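Local coordinates for protein PTS system fructose-like EIIB component 3 (Escherichia coli K12, PDB 4TN5) that probably takes a phosphoryl group from phospho-EIIA onto a cysteine and passes it to fructose or a similar sugar as the sugar is imported, at residues Tyr3-Ala9 with Ala57-Ile63; Cys77-Gln81 with Ala97-Leu102; Ile37-Gly41 with Leu68-Arg73; His16-Ala20 with Ser83-Phe87; Ala20-Leu24 with Phe87-Pro91. Residues are numbered along the deposited sequence.

Interaction 1. Residues Tyr3-Ala9 with Ala57-Ile63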
# COMPACT_ATOMS: atom_id res chain seq x y z
N TYR A 3 -12.90 13.72 5.42
CA TYR A 3 -11.87 14.18 6.34
C TYR A 3 -10.50 13.57 6.05
O TYR A 3 -10.33 12.35 6.04
CB TYR A 3 -12.28 13.90 7.79
CG TYR A 3 -11.26 14.35 8.80
CD1 TYR A 3 -10.84 15.68 8.85
CD2 TYR A 3 -10.71 13.46 9.70
CE1 TYR A 3 -9.90 16.09 9.77
CE2 TYR A 3 -9.77 13.86 10.63
CZ TYR A 3 -9.37 15.18 10.66
OH TYR A 3 -8.44 15.59 11.59
N LEU A 4 -9.52 14.44 5.83
CA LEU A 4 -8.18 14.04 5.43
C LEU A 4 -7.16 14.39 6.51
O LEU A 4 -7.20 15.48 7.07
CB LEU A 4 -7.81 14.74 4.12
CG LEU A 4 -6.40 14.59 3.55
CD1 LEU A 4 -6.30 13.38 2.64
CD2 LEU A 4 -5.99 15.86 2.81
N VAL A 5 -6.25 13.47 6.81
CA VAL A 5 -5.10 13.80 7.64
C VAL A 5 -3.85 13.77 6.77
O VAL A 5 -3.77 13.01 5.81
CB VAL A 5 -4.94 12.85 8.85
CG1 VAL A 5 -6.11 12.99 9.80
CG2 VAL A 5 -4.79 11.41 8.38
N ALA A 6 -2.88 14.62 7.10
CA ALA A 6 -1.71 14.75 6.24
C ALA A 6 -0.42 14.95 7.01
O ALA A 6 -0.41 15.51 8.11
CB ALA A 6 -1.91 15.88 5.25
N VAL A 7 0.68 14.48 6.42
CA VAL A 7 2.00 14.71 6.97
C VAL A 7 2.94 15.18 5.86
O VAL A 7 3.13 14.49 4.86
CB VAL A 7 2.59 13.45 7.62
CG1 VAL A 7 4.01 13.72 8.09
CG2 VAL A 7 1.72 12.99 8.78
N THR A 8 3.50 16.37 6.04
CA THR A 8 4.49 16.89 5.11
C THR A 8 5.86 16.84 5.77
O THR A 8 6.01 17.25 6.92
CB THR A 8 4.17 18.33 4.67
OG1 THR A 8 4.12 19.18 5.83
CG2 THR A 8 2.82 18.38 3.97
N ALA A 9 6.85 16.32 5.06
CA ALA A 9 8.17 16.15 5.65
C ALA A 9 9.32 16.53 4.72
O ALA A 9 9.33 16.17 3.54
CB ALA A 9 8.35 14.73 6.16
N ALA A 57 -10.25 9.49 10.09
CA ALA A 57 -9.95 10.06 8.78
C ALA A 57 -10.34 9.07 7.70
O ALA A 57 -10.16 7.86 7.87
CB ALA A 57 -8.48 10.41 8.68
N ASP A 58 -10.87 9.57 6.60
CA ASP A 58 -11.29 8.71 5.50
C ASP A 58 -10.10 8.32 4.63
O ASP A 58 -10.12 7.29 3.95
CB ASP A 58 -12.36 9.39 4.66
CG ASP A 58 -13.61 9.71 5.46
OD1 ASP A 58 -14.50 8.84 5.56
OD2 ASP A 58 -13.70 10.84 6.00
N VAL A 59 -9.05 9.15 4.67
CA VAL A 59 -7.84 8.90 3.90
C VAL A 59 -6.71 9.79 4.41
O VAL A 59 -6.94 10.90 4.89
CB VAL A 59 -8.08 9.15 2.39
CG1 VAL A 59 -8.51 10.59 2.14
CG2 VAL A 59 -6.85 8.80 1.56
N ALA A 60 -5.48 9.28 4.34
CA ALA A 60 -4.31 10.05 4.73
C ALA A 60 -3.50 10.46 3.50
O ALA A 60 -3.50 9.76 2.49
CB ALA A 60 -3.45 9.26 5.70
N LEU A 61 -2.81 11.59 3.59
CA LEU A 61 -1.91 12.01 2.52
C LEU A 61 -0.50 12.18 3.08
O LEU A 61 -0.28 12.98 3.99
CB LEU A 61 -2.39 13.30 1.86
CG LEU A 61 -1.54 13.79 0.69
CD1 LEU A 61 -1.35 12.69 -0.34
CD2 LEU A 61 -2.16 15.02 0.05
N LEU A 62 0.44 11.43 2.53
CA LEU A 62 1.81 11.47 3.01
C LEU A 62 2.73 12.13 1.99
O LEU A 62 3.17 11.51 1.03
CB LEU A 62 2.30 10.06 3.34
CG LEU A 62 1.38 9.28 4.28
CD1 LEU A 62 1.93 7.90 4.57
CD2 LEU A 62 1.15 10.05 5.57
N ILE A 63 3.00 13.42 2.22
CA ILE A 63 3.86 14.19 1.34
C ILE A 63 5.26 14.24 1.93
O ILE A 63 5.57 15.11 2.74
CB ILE A 63 3.33 15.62 1.18
CG1 ILE A 63 1.81 15.61 0.98
CG2 ILE A 63 4.04 16.33 0.03
CD1 ILE A 63 1.19 16.99 0.94
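Mostly apolar side chains pack between two parallel neighbours, strands 3-9 and 59-63, at the centre of the alpha/beta sheet; their axes approach to 4.6 Å at 19°. On the face bearing Leu4, Ala6, Thr8, Val59, Leu61 and Ile63, Leu4 CD1 reaches Val59 CG1 (3.6 Å) and Leu61 CB (4.0 Å), beneath helices 18-30 and 92-103. On the other face Val5 CG2 meets Ala60 CB at 3.7 Å, and Val7 lies under Leu68 and Phe74 of a loop. Between these faces the backbones are joined by parallel-strand hydrogen bonds: Leu61 N to Val5 O (2.8 Å), Val7 N to Leu61 O (3.0 Å), Ile63 N to Val7 O (2.9 Å) and Ala9 N to Ile63 O (2.9 Å), the last just before Cys10, the inferred phosphocysteine. At the opposite, partly exposed end Asp58 extends the ladder from before its strand: its N donates to Tyr3 O (2.9 Å), while its carboxylate OD2 accepts from Tyr3 N at 3.0 Å.

Interaction 2. Residues Cys77-Gln81 with Ala97-Leu102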
# COMPACT_ATOMS: atom_id res chain seq x y z
N CYS A 77 -4.67 2.67 7.28
CA CYS A 77 -5.40 3.76 6.65
C CYS A 77 -5.34 3.65 5.13
O CYS A 77 -4.37 3.16 4.57
CB CYS A 77 -4.82 5.11 7.08
SG CYS A 77 -4.59 5.31 8.86
N ARG A 78 -6.40 4.10 4.48
CA ARG A 78 -6.33 4.38 3.06
C ARG A 78 -5.41 5.58 2.95
O ARG A 78 -5.63 6.58 3.62
CB ARG A 78 -7.70 4.78 2.52
CG ARG A 78 -8.78 3.73 2.62
CD ARG A 78 -10.11 4.33 2.23
NE ARG A 78 -11.13 3.32 1.99
CZ ARG A 78 -11.39 2.81 0.80
NH1 ARG A 78 -10.70 3.20 -0.26
NH2 ARG A 78 -12.34 1.89 0.66
N TYR A 79 -4.37 5.50 2.12
CA TYR A 79 -3.52 6.66 1.94
C TYR A 79 -2.80 6.77 0.60
O TYR A 79 -2.61 5.78 -0.11
CB TYR A 79 -2.53 6.84 3.11
CG TYR A 79 -1.39 5.84 3.17
CD1 TYR A 79 -0.26 6.00 2.38
CD2 TYR A 79 -1.43 4.77 4.06
CE1 TYR A 79 0.79 5.10 2.45
CE2 TYR A 79 -0.38 3.87 4.13
CZ TYR A 79 0.73 4.04 3.33
OH TYR A 79 1.77 3.15 3.40
N VAL A 80 -2.44 8.00 0.26
CA VAL A 80 -1.61 8.30 -0.90
C VAL A 80 -0.29 8.86 -0.40
O VAL A 80 -0.28 9.75 0.45
CB VAL A 80 -2.28 9.34 -1.81
CG1 VAL A 80 -1.39 9.66 -3.00
CG2 VAL A 80 -3.63 8.83 -2.28
N GLN A 81 0.81 8.34 -0.92
CA GLN A 81 2.13 8.85 -0.54
C GLN A 81 2.89 9.37 -1.75
O GLN A 81 2.90 8.74 -2.81
CB GLN A 81 2.94 7.77 0.18
CG GLN A 81 4.34 8.22 0.58
CD GLN A 81 5.02 7.26 1.52
OE1 GLN A 81 4.37 6.46 2.19
NE2 GLN A 81 6.35 7.33 1.58
N ALA A 97 -5.84 11.28 -7.06
CA ALA A 97 -5.38 10.00 -6.57
C ALA A 97 -6.00 9.77 -5.20
O ALA A 97 -6.51 8.69 -4.91
CB ALA A 97 -3.86 9.98 -6.47
N VAL A 98 -5.97 10.82 -4.38
CA VAL A 98 -6.60 10.80 -3.06
C VAL A 98 -8.09 10.47 -3.16
O VAL A 98 -8.64 9.75 -2.32
CB VAL A 98 -6.41 12.15 -2.32
CG1 VAL A 98 -7.31 12.23 -1.09
CG2 VAL A 98 -4.95 12.33 -1.92
N ARG A 99 -8.75 10.99 -4.19
CA ARG A 99 -10.20 10.83 -4.30
C ARG A 99 -10.55 9.44 -4.84
O ARG A 99 -11.64 8.93 -4.58
CB ARG A 99 -10.79 11.95 -5.16
CG ARG A 99 -12.21 12.34 -4.76
CD ARG A 99 -12.67 13.61 -5.47
NE ARG A 99 -13.91 14.14 -4.91
CZ ARG A 99 -15.12 13.64 -5.16
NH1 ARG A 99 -15.25 12.58 -5.95
NH2 ARG A 99 -16.20 14.19 -4.61
N LYS A 100 -9.62 8.83 -5.57
CA LYS A 100 -9.76 7.42 -5.95
C LYS A 100 -9.65 6.53 -4.72
O LYS A 100 -10.55 5.73 -4.44
CB LYS A 100 -8.71 7.01 -6.98
CG LYS A 100 -8.80 7.73 -8.32
CD LYS A 100 -7.68 7.28 -9.25
CE LYS A 100 -8.22 6.66 -10.53
NZ LYS A 100 -7.81 7.42 -11.74
N VAL A 101 -8.54 6.67 -3.99
CA VAL A 101 -8.30 5.92 -2.76
C VAL A 101 -9.47 6.09 -1.79
O VAL A 101 -9.84 5.17 -1.07
CB VAL A 101 -6.98 6.36 -2.10
CG1 VAL A 101 -6.80 5.70 -0.75
CG2 VAL A 101 -5.80 6.04 -3.01
N LEU A 102 -10.05 7.29 -1.80
CA LEU A 102 -11.26 7.57 -1.04
C LEU A 102 -12.43 6.78 -1.62
O LEU A 102 -13.21 6.18 -0.88
CB LEU A 102 -11.56 9.07 -1.10
CG LEU A 102 -12.74 9.64 -0.31
CD1 LEU A 102 -12.67 9.22 1.14
CD2 LEU A 102 -12.76 11.15 -0.43
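Val101, Val80 and Arg78 carry most of this contact, in which helix 97-102 packs on strand 79-81 at an axis distance of 8.0 Å and 152° between chain directions, so it runs roughly antiparallel to the strand. Val80 points toward the helix and wedges one methyl among three of its residues: CG2 lies 3.6 Å from Val101 CG2, 3.8 Å from Val98 CG2 and 3.6 Å from Val98 CA. Ala97 borders the same patch, its CB 4.3 Å from Val80 CG1. Val101, one helical turn after Ala97 and facing the strand, bridges the two strand residues directed at the helix, because its CG1 also touches Arg78 CB at 3.5 Å. The aliphatic part of Arg78 thus closes the apolar seam, and its guanidinium continues past the helix to the carbonyl of Ala104, which accepts a hydrogen bond from NH1. Tyr79 turns to the other sheet face, its side chain about 4 Å from a bound nickel ion. Strand 79-82, helix 92-103 and strand 108-111 form a beta-alpha-beta crossover, interrupted by the short helix 84-89; Val98 and Val101 also cover Val59 on the adjacent strand 59-64, and Val101 meets Leu110 of strand 108-111.

Interaction 3. Residues Ile37-Gly41 with Leu68-Arg73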
# COMPACT_ATOMS: atom_id res chain seq x y z
N ILE A 37 -3.10 18.74 9.39
CA ILE A 37 -1.79 18.49 8.80
C ILE A 37 -0.67 18.46 9.83
O ILE A 37 -0.43 19.44 10.54
CB ILE A 37 -1.45 19.54 7.72
CG1 ILE A 37 -2.61 19.68 6.73
CG2 ILE A 37 -0.16 19.17 7.00
CD1 ILE A 37 -2.38 20.73 5.67
N GLU A 38 0.02 17.33 9.91
CA GLU A 38 1.19 17.20 10.77
C GLU A 38 2.44 17.64 10.02
O GLU A 38 2.63 17.29 8.86
CB GLU A 38 1.35 15.76 11.25
CG GLU A 38 2.62 15.50 12.05
CD GLU A 38 2.69 14.08 12.60
OE1 GLU A 38 1.65 13.59 13.10
OE2 GLU A 38 3.77 13.47 12.53
N THR A 39 3.28 18.41 10.69
CA THR A 39 4.53 18.88 10.10
C THR A 39 5.73 18.24 10.78
O THR A 39 5.84 18.25 12.00
CB THR A 39 4.64 20.41 10.17
OG1 THR A 39 4.01 20.99 9.03
CG2 THR A 39 6.10 20.83 10.20
N GLN A 40 6.63 17.67 9.98
CA GLN A 40 7.87 17.13 10.49
C GLN A 40 9.05 17.79 9.79
O GLN A 40 9.29 17.56 8.61
CB GLN A 40 7.92 15.61 10.31
CG GLN A 40 6.82 14.86 11.05
CD GLN A 40 6.93 13.36 10.90
OE1 GLN A 40 7.94 12.84 10.41
NE2 GLN A 40 5.90 12.64 11.33
N GLY A 41 9.78 18.62 10.53
CA GLY A 41 10.90 19.35 9.96
C GLY A 41 12.06 19.49 10.93
O GLY A 41 12.11 18.83 11.96
N LEU A 68 9.10 8.98 7.64
CA LEU A 68 8.23 9.60 8.64
C LEU A 68 8.38 8.97 10.01
O LEU A 68 8.41 7.74 10.14
CB LEU A 68 6.76 9.50 8.21
CG LEU A 68 6.33 10.17 6.91
CD1 LEU A 68 4.83 10.01 6.72
CD2 LEU A 68 6.73 11.63 6.91
N ALA A 69 8.48 9.81 11.03
CA ALA A 69 8.33 9.34 12.40
C ALA A 69 6.87 8.96 12.56
O ALA A 69 5.98 9.71 12.14
CB ALA A 69 8.72 10.42 13.38
N GLY A 70 6.61 7.80 13.15
CA GLY A 70 5.25 7.33 13.29
C GLY A 70 4.61 7.02 11.95
O GLY A 70 3.40 7.16 11.79
N ALA A 71 5.43 6.59 10.99
CA ALA A 71 4.91 6.07 9.72
C ALA A 71 4.05 4.86 10.06
O ALA A 71 3.13 4.49 9.32
CB ALA A 71 6.05 5.68 8.80
N GLU A 72 4.37 4.26 11.19
CA GLU A 72 3.60 3.21 11.84
C GLU A 72 2.10 3.49 11.90
O GLU A 72 1.29 2.57 11.87
CB GLU A 72 4.12 3.05 13.28
CG GLU A 72 3.91 4.31 14.11
CD GLU A 72 4.50 4.25 15.50
OE1 GLU A 72 4.79 3.14 15.98
OE2 GLU A 72 4.72 5.33 16.10
N ARG A 73 1.72 4.77 12.02
CA ARG A 73 0.38 5.13 12.46
C ARG A 73 -0.64 4.98 11.35
O ARG A 73 -1.85 4.99 11.59
CB ARG A 73 0.38 6.56 12.98
CG ARG A 73 1.27 6.79 14.19
CD ARG A 73 1.52 8.27 14.41
NE ARG A 73 2.30 8.86 13.33
CZ ARG A 73 2.49 10.16 13.15
NH1 ARG A 73 1.93 11.04 13.98
NH2 ARG A 73 3.22 10.60 12.13
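A polar side-chain-to-loop contact ties the end of strand 34-41 to the connection between strands 59-64 and 79-82, with two side chains from one face of the strand doing the binding. Glu38 and Arg73 form a two-pronged salt bridge: Arg73 NH1 donates to Glu38 OE1 at 2.7 Å and NH2 to OE2 at 2.9 Å, so carboxylate and guanidinium meet edge on. Two residues along, Gln40 also points at the loop and its amide pairs with the backbone of Ala69 in both directions, OE1 accepting from Ala69 N (3.1 Å) and NE2 donating to Ala69 O (3.0 Å). The backbone it binds is a type II beta turn from Leu68 to Ala71, with Gly70 at the third position at a phi of 66°; a 3-10 segment then brings Arg73 round to the strand. Arg73 NE binds Gly70 O at 2.5 Å, holding the guanidinium against its own turn. The two strand side chains are joined as well, Gln40 NE2 donating to Glu38 OE2 at 2.6 Å. Leu68 packs against Val7 and Ala9 of strand 3-9, Ala9 being the residue before Cys10, the inferred phosphocysteine, and Glu38 OE1 has a further partner in Leu49 N.

Interaction 4. Residues His16-Ala20 with Ser83-Phe87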
# COMPACT_ATOMS: atom_id res chain seq x y z
N HIS A 16 10.54 23.97 2.81
CA HIS A 16 9.95 23.07 1.82
C HIS A 16 8.74 22.34 2.39
O HIS A 16 7.97 21.73 1.65
CB HIS A 16 10.99 22.07 1.32
CG HIS A 16 12.16 22.70 0.63
ND1 HIS A 16 13.46 22.34 0.89
CD2 HIS A 16 12.21 23.67 -0.32
CE1 HIS A 16 14.27 23.06 0.14
NE2 HIS A 16 13.54 23.88 -0.61
N THR A 17 8.59 22.40 3.71
CA THR A 17 7.47 21.74 4.38
C THR A 17 6.19 22.58 4.46
O THR A 17 5.10 22.08 4.19
CB THR A 17 7.87 21.23 5.79
OG1 THR A 17 8.62 20.02 5.67
CG2 THR A 17 6.64 20.96 6.64
N TYR A 18 6.32 23.86 4.82
CA TYR A 18 5.13 24.67 5.07
C TYR A 18 4.35 25.09 3.84
O TYR A 18 3.14 25.27 3.90
CB TYR A 18 5.44 25.89 5.94
CG TYR A 18 5.88 25.52 7.33
CD1 TYR A 18 5.48 24.33 7.91
CD2 TYR A 18 6.66 26.39 8.07
CE1 TYR A 18 5.87 23.99 9.18
CE2 TYR A 18 7.05 26.07 9.35
CZ TYR A 18 6.65 24.87 9.90
OH TYR A 18 7.03 24.53 11.17
N MSE A 19 5.04 25.26 2.71
CA MSE A 19 4.34 25.59 1.47
C MSE A 19 3.57 24.37 0.98
O MSE A 19 2.54 24.51 0.32
CB MSE A 19 5.31 26.11 0.41
CG MSE A 19 6.02 27.40 0.77
SE MSE A 19 4.78 28.89 0.96
CE MSE A 19 6.07 30.29 1.41
N ALA A 20 4.08 23.19 1.30
CA ALA A 20 3.38 21.95 0.98
C ALA A 20 2.10 21.87 1.79
O ALA A 20 1.03 21.56 1.25
CB ALA A 20 4.27 20.75 1.26
N SER A 83 6.43 12.32 -2.82
CA SER A 83 7.49 13.22 -2.38
C SER A 83 6.98 14.66 -2.41
O SER A 83 5.99 14.96 -3.07
CB SER A 83 8.73 13.07 -3.26
OG SER A 83 8.40 13.23 -4.63
N ILE A 84 7.68 15.55 -1.70
CA ILE A 84 7.29 16.95 -1.66
C ILE A 84 7.40 17.63 -3.02
O ILE A 84 6.44 18.22 -3.51
CB ILE A 84 8.12 17.76 -0.63
CG1 ILE A 84 7.56 17.55 0.77
CG2 ILE A 84 8.08 19.25 -0.97
CD1 ILE A 84 8.08 18.56 1.78
N TYR A 85 8.57 17.56 -3.64
CA TYR A 85 8.73 18.26 -4.91
C TYR A 85 7.80 17.72 -6.00
O TYR A 85 7.54 18.39 -7.00
CB TYR A 85 10.20 18.29 -5.29
CG TYR A 85 11.18 18.58 -4.21
CD1 TYR A 85 10.96 19.58 -3.25
CD2 TYR A 85 12.29 17.79 -4.07
CE1 TYR A 85 11.88 19.79 -2.24
CE2 TYR A 85 13.17 18.01 -3.07
CZ TYR A 85 12.98 19.00 -2.17
OH TYR A 85 13.92 19.17 -1.20
N ALA A 86 7.25 16.53 -5.79
CA ALA A 86 6.20 15.99 -6.66
C ALA A 86 4.82 16.62 -6.41
O ALA A 86 4.09 16.94 -7.35
CB ALA A 86 6.12 14.49 -6.53
N PHE A 87 4.46 16.77 -5.14
CA PHE A 87 3.21 17.43 -4.78
C PHE A 87 3.26 18.88 -5.22
O PHE A 87 2.25 19.45 -5.64
CB PHE A 87 2.98 17.35 -3.27
CG PHE A 87 1.78 18.12 -2.80
CD1 PHE A 87 0.51 17.59 -2.93
CD2 PHE A 87 1.93 19.37 -2.22
CE1 PHE A 87 -0.60 18.30 -2.50
CE2 PHE A 87 0.82 20.08 -1.79
CZ PHE A 87 -0.44 19.54 -1.93
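The aromatic component lies toward the surface, where the edge of the Tyr85 ring is directed at the face of the His16 imidazole. Ring centroids are 5.6 Å apart and the planes stand at 87°, a T-shaped pair that joins the segment around His16 to the first turn of helix 84-89. Apolar packing lies deeper. Ile84 points at the opposing segment and sends CD1 under the backbone of His16, 3.2 Å from its O, and on to Thr17 CA at 4.2 Å and Ala20 CB at 4.4 Å. Ala20, facing the other helix, is small enough to let Phe87 approach as well: its CB is 4.4 Å from Phe87 CD2, and its O is 3.4 Å from Phe87 CE2. Hydrogen bonds do not cross between the segments but set their shape. Ser83 occupies the N-cap position of helix 84-89, whose first turn is closed by Phe87 N to Ser83 O (3.1 Å), and Ile84 N is hydrogen-bonded to Asp65 OD1. His16 ND1 makes a weak hydrogen bond to Ser12 OG. Ile84, His16 and Thr17 all touch Cys10, the inferred phosphocysteine, so this junction flanks the presumed active-site loop between strand 3-9 and helix 18-30, consistent with the phosphate-binding loop of low-molecular-weight phosphotyrosine phosphatases.

Interaction 5. Residues Ala20-Leu24 with Phe87-Pro91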
# COMPACT_ATOMS: atom_id res chain seq x y z
N ALA A 20 4.08 23.19 1.30
CA ALA A 20 3.38 21.95 0.98
C ALA A 20 2.10 21.87 1.79
O ALA A 20 1.03 21.56 1.25
CB ALA A 20 4.27 20.75 1.26
N ALA A 21 2.21 22.16 3.08
CA ALA A 21 1.05 22.20 3.96
C ALA A 21 0.12 23.32 3.54
O ALA A 21 -1.10 23.18 3.59
CB ALA A 21 1.50 22.39 5.40
N GLU A 22 0.70 24.44 3.13
CA GLU A 22 -0.05 25.60 2.66
C GLU A 22 -0.95 25.25 1.48
O GLU A 22 -2.16 25.47 1.52
CB GLU A 22 0.90 26.73 2.28
CG GLU A 22 0.21 28.00 1.78
CD GLU A 22 -0.59 28.71 2.85
OE1 GLU A 22 -0.44 28.38 4.04
OE2 GLU A 22 -1.37 29.62 2.50
N ARG A 23 -0.34 24.72 0.43
CA ARG A 23 -1.06 24.39 -0.79
C ARG A 23 -2.17 23.38 -0.51
O ARG A 23 -3.26 23.49 -1.06
CB ARG A 23 -0.12 23.86 -1.87
CG ARG A 23 -0.78 23.65 -3.22
CD ARG A 23 -0.07 24.41 -4.33
NE ARG A 23 1.14 23.74 -4.79
CZ ARG A 23 2.24 24.38 -5.20
NH1 ARG A 23 2.29 25.70 -5.20
NH2 ARG A 23 3.29 23.69 -5.61
N LEU A 24 -1.90 22.42 0.36
CA LEU A 24 -2.87 21.38 0.66
C LEU A 24 -4.08 21.91 1.44
O LEU A 24 -5.21 21.52 1.17
CB LEU A 24 -2.21 20.24 1.44
CG LEU A 24 -3.12 19.03 1.69
CD1 LEU A 24 -3.59 18.45 0.37
CD2 LEU A 24 -2.38 17.99 2.50
N PHE A 87 4.46 16.77 -5.14
CA PHE A 87 3.21 17.43 -4.78
C PHE A 87 3.26 18.88 -5.22
O PHE A 87 2.25 19.45 -5.64
CB PHE A 87 2.98 17.35 -3.27
CG PHE A 87 1.78 18.12 -2.80
CD1 PHE A 87 0.51 17.59 -2.93
CD2 PHE A 87 1.93 19.37 -2.22
CE1 PHE A 87 -0.60 18.30 -2.50
CE2 PHE A 87 0.82 20.08 -1.79
CZ PHE A 87 -0.44 19.54 -1.93
N LEU A 88 4.44 19.47 -5.11
CA LEU A 88 4.61 20.86 -5.51
C LEU A 88 4.46 21.09 -7.01
O LEU A 88 3.71 21.99 -7.42
CB LEU A 88 5.94 21.43 -4.99
CG LEU A 88 6.03 21.67 -3.48
CD1 LEU A 88 7.28 22.47 -3.16
CD2 LEU A 88 4.78 22.37 -2.97
N ARG A 89 5.14 20.30 -7.84
CA ARG A 89 5.19 20.60 -9.27
C ARG A 89 3.78 20.53 -9.81
O ARG A 89 3.32 21.44 -10.49
CB ARG A 89 6.17 19.72 -10.05
CG ARG A 89 5.69 18.37 -10.53
CD ARG A 89 6.92 17.74 -11.14
NE ARG A 89 7.93 17.46 -10.10
CZ ARG A 89 7.98 16.32 -9.42
NH1 ARG A 89 7.09 15.37 -9.67
NH2 ARG A 89 8.91 16.10 -8.51
N GLU A 90 3.08 19.44 -9.51
CA GLU A 90 1.69 19.32 -9.92
C GLU A 90 0.79 18.61 -8.92
O GLU A 90 0.81 17.37 -8.82
CB GLU A 90 1.65 18.62 -11.28
CG GLU A 90 0.25 18.64 -11.90
CD GLU A 90 0.22 18.03 -13.28
OE1 GLU A 90 0.56 16.84 -13.42
OE2 GLU A 90 -0.15 18.75 -14.24
N PRO A 91 -0.01 19.39 -8.19
CA PRO A 91 -0.83 18.86 -7.09
C PRO A 91 -2.17 18.22 -7.46
O PRO A 91 -2.68 17.45 -6.64
CB PRO A 91 -1.04 20.10 -6.20
CG PRO A 91 -0.52 21.30 -7.00
CD PRO A 91 -0.23 20.83 -8.39
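Phe87 sets its ring beside helix 18-30, overlapping Ala20, Arg23 and Leu24: CZ is 3.9 Å from Leu24 CB, and CE2 is 3.9 Å from Arg23 CB and 3.4 Å from Ala20 O. This is helix-on-helix packing over one face of the alpha/beta sheet, with Phe87 and Leu24 both resting on Ile63 of strand 59-64 below and Leu24 reaching Ala6 of strand 3-9. Ala20 adds a short side, its CA 4.2 Å from Leu88 CD2. Toward the solvent the layer is completed by Arg23, the residue with the greatest area buried here (95 Å²). Its long chain folds across the end of helix 84-89, where Glu90 departs from helical backbone angles and Pro91 follows. Arg89 faces away and forms a salt bridge with the C-terminal residue Glu113. At the tip of Arg23, NH2 is 3.3 Å from Leu88 CD2, while NE lies 3.7 Å from Pro91 CG.

How the interactions relate
Interaction 1 is the hub, its centre about 3 Å from that of the chain, and touches all four others. Interactions 2 and 3 flank it along the sheet, about 17 Å apart between centres: strand 79-82 pairs with 59-64, and strand 34-41 with 3-9. Interactions 4 and 5 lie about 6 Å apart between centres, share Ala20 and Phe87, and form one junction between helices 18-30 and 84-89. Along the chain interaction 3 nests inside the loops they close, whereas interaction 1 crosses them. The end of strand 3-9 and the helix junction meet near Cys10, the inferred phosphoryl carrier, with Gln40 of interaction 3 about 8 Å away between side chains, while interaction 2 lies apart.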